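Local structure of aldo-keto reductase family 1, member B4 (Aldose reductase) (Schistosoma japonicum, 4HBK) at residues A[83-88]-A[127-132]. The protein is an aldose reductase of the aldo/keto reductase family, probably reducing carbonyl substrates such as aldoses with NADPH. Numbering follows the deposited sequence.
Sequences RNEAEI and EETLKN
Glu85 reaches from the first turn of helix 85-98 to Thr129 and Asn132, about one turn apart on helix 119-133; both helices lie outside the parallel strands of the (beta/alpha)8 barrel typical of this family. Its CB packs on CB of Asn132 at 4.0 Å. CG is anti to the carbonyl carbon (chi1 -64°) and the chain is extended beyond it (chi2 -171°), which carries the carboxylate over to Thr129, with the side chain about 6 Å from that of Tyr82, the predicted proton donor. There CD of Glu85 lies 3.9 Å from CG2 of Thr129. OE1 of Glu85 accepts the hydroxyl proton of Thr129 OG1 at 2.7 Å, through its syn lone pair, on the side of the other oxygen. The same OE1 takes a proton from a water 2.6 Å away, and that water in turn accepts a hydrogen bond from ND2 of Asn132. OE2 rests against CG2 of Thr129 and is hydrogen-bonded to OG of Ser110 in strand 107-112, which follows helix 85-98 and precedes helix 119-133 in the chain. At the Asn132 end of this polar bridge the backbones come close: CA of Ala86 directs its hydrogen at O of Asn132, with a CA to O distance of 3.4 Å and an angle of 163° at the hydrogen. Three hydrogen bonds on its two oxygens fix the rotation of this buried carboxylate and probably favour its charged form.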
loop_
_atom_site.group_PDB
_atom_site.type_symbol
_atom_site.label_atom_id
_atom_site.label_comp_id
_atom_site.label_asym_id
_atom_site.label_seq_id
_atom_site.Cartn_x
_atom_site.Cartn_y
_atom_site.Cartn_z
ATOM N N ARG A 83 -3.114 1.311 -14.054
ATOM C CA ARG A 83 -3.280 0.857 -15.430
ATOM C C ARG A 83 -2.017 0.231 -16.026
ATOM O O ARG A 83 -1.736 0.408 -17.210
ATOM C CB ARG A 83 -3.741 2.027 -16.303
ATOM C CG ARG A 83 -5.126 2.523 -15.933
ATOM C CD ARG A 83 -5.958 2.799 -17.171
ATOM N NE ARG A 83 -6.079 4.231 -17.415
ATOM C CZ ARG A 83 -7.235 4.859 -17.605
ATOM N NH1 ARG A 83 -8.376 4.178 -17.588
ATOM N NH2 ARG A 83 -7.250 6.168 -17.819
ATOM N N ASN A 84 -1.259 -0.499 -15.212
ATOM C CA ASN A 84 -0.041 -1.142 -15.692
ATOM C C ASN A 84 0.141 -2.549 -15.154
ATOM O O ASN A 84 1.250 -3.076 -15.155
ATOM C CB ASN A 84 1.190 -0.300 -15.335
ATOM C CG ASN A 84 1.310 -0.056 -13.849
ATOM O OD1 ASN A 84 0.584 -0.657 -13.057
ATOM N ND2 ASN A 84 2.231 0.821 -13.457
ATOM N N GLU A 85 -0.941 -3.163 -14.688
ATOM C CA GLU A 85 -0.837 -4.500 -14.112
ATOM C C GLU A 85 -0.518 -5.538 -15.188
ATOM O O GLU A 85 0.041 -6.594 -14.891
ATOM C CB GLU A 85 -2.108 -4.875 -13.348
ATOM C CG GLU A 85 -2.363 -3.988 -12.138
ATOM C CD GLU A 85 -3.484 -4.491 -11.253
ATOM O OE1 GLU A 85 -4.597 -4.742 -11.765
ATOM O OE2 GLU A 85 -3.252 -4.639 -10.035
ATOM N N ALA A 86 -0.858 -5.238 -16.439
ATOM C CA ALA A 86 -0.536 -6.147 -17.534
ATOM C C ALA A 86 0.975 -6.158 -17.793
ATOM O O ALA A 86 1.559 -7.212 -18.017
ATOM C CB ALA A 86 -1.309 -5.769 -18.796
ATOM N N GLU A 87 1.601 -4.984 -17.747
ATOM C CA GLU A 87 3.052 -4.887 -17.886
ATOM C C GLU A 87 3.749 -5.538 -16.699
ATOM O O GLU A 87 4.797 -6.169 -16.845
ATOM C CB GLU A 87 3.498 -3.427 -18.020
ATOM C CG GLU A 87 3.217 -2.791 -19.376
ATOM C CD GLU A 87 1.723 -2.635 -19.690
ATOM O OE1 GLU A 87 0.901 -2.512 -18.740
ATOM O OE2 GLU A 87 1.376 -2.639 -20.902
ATOM N N ILE A 88 3.167 -5.376 -15.518
ATOM C CA ILE A 88 3.710 -5.995 -14.320
ATOM C C ILE A 88 3.613 -7.523 -14.410
ATOM O O ILE A 88 4.594 -8.234 -14.199
ATOM C CB ILE A 88 2.994 -5.470 -13.060
ATOM C CG1 ILE A 88 3.464 -4.044 -12.757
ATOM C CG2 ILE A 88 3.246 -6.401 -11.868
ATOM C CD1 ILE A 88 2.613 -3.278 -11.755
ATOM N N GLU A 127 -10.970 -10.449 -10.863
ATOM C CA GLU A 127 -10.647 -11.414 -11.908
ATOM C C GLU A 127 -9.857 -10.756 -13.017
ATOM O O GLU A 127 -8.975 -11.375 -13.617
ATOM C CB GLU A 127 -11.925 -12.046 -12.472
ATOM C CG GLU A 127 -12.585 -13.035 -11.513
ATOM C CD GLU A 127 -13.887 -13.620 -12.045
ATOM O OE1 GLU A 127 -14.275 -14.715 -11.594
ATOM O OE2 GLU A 127 -14.533 -12.981 -12.894
ATOM N N GLU A 128 -10.191 -9.497 -13.289
ATOM C CA GLU A 128 -9.521 -8.722 -14.318
ATOM C C GLU A 128 -8.079 -8.436 -13.919
ATOM O O GLU A 128 -7.157 -8.651 -14.696
ATOM C CB GLU A 128 -10.279 -7.409 -14.543
ATOM C CG GLU A 128 -9.443 -6.271 -15.120
ATOM C CD GLU A 128 -9.559 -6.172 -16.624
ATOM O OE1 GLU A 128 -9.480 -7.228 -17.295
ATOM O OE2 GLU A 128 -9.745 -5.038 -17.133
ATOM N N THR A 129 -7.902 -7.943 -12.699
ATOM C CA THR A 129 -6.581 -7.717 -12.130
ATOM C C THR A 129 -5.733 -8.999 -12.175
ATOM O O THR A 129 -4.576 -8.973 -12.573
ATOM C CB THR A 129 -6.702 -7.160 -10.678
ATOM O OG1 THR A 129 -6.891 -5.736 -10.727
ATOM C CG2 THR A 129 -5.465 -7.492 -9.836
ATOM N N LEU A 130 -6.320 -10.129 -11.793
ATOM C CA LEU A 130 -5.589 -11.404 -11.792
ATOM C C LEU A 130 -5.231 -11.833 -13.204
ATOM O O LEU A 130 -4.169 -12.405 -13.445
ATOM C CB LEU A 130 -6.415 -12.505 -11.134
ATOM C CG LEU A 130 -6.553 -12.458 -9.615
ATOM C CD1 LEU A 130 -7.677 -13.383 -9.152
ATOM C CD2 LEU A 130 -5.239 -12.843 -8.977
ATOM N N LYS A 131 -6.136 -11.573 -14.137
ATOM C CA LYS A 131 -5.856 -11.843 -15.538
ATOM C C LYS A 131 -4.629 -11.057 -15.977
ATOM O O LYS A 131 -3.680 -11.627 -16.505
ATOM C CB LYS A 131 -7.059 -11.461 -16.400
ATOM C CG LYS A 131 -6.868 -11.654 -17.883
ATOM C CD LYS A 131 -8.177 -11.395 -18.613
ATOM C CE LYS A 131 -7.985 -11.425 -20.125
ATOM N NZ LYS A 131 -9.023 -10.615 -20.835
ATOM N N ASN A 132 -4.658 -9.743 -15.766
ATOM C CA ASN A 132 -3.543 -8.879 -16.148
ATOM C C ASN A 132 -2.224 -9.223 -15.461
ATOM O O ASN A 132 -1.168 -9.162 -16.082
ATOM C CB ASN A 132 -3.889 -7.412 -15.907
ATOM C CG ASN A 132 -4.913 -6.888 -16.904
ATOM O OD1 ASN A 132 -5.019 -7.395 -18.015
ATOM N ND2 ASN A 132 -5.673 -5.880 -16.507
HETATM O O HOH W 1 -5.644 -4.684 -14.128
#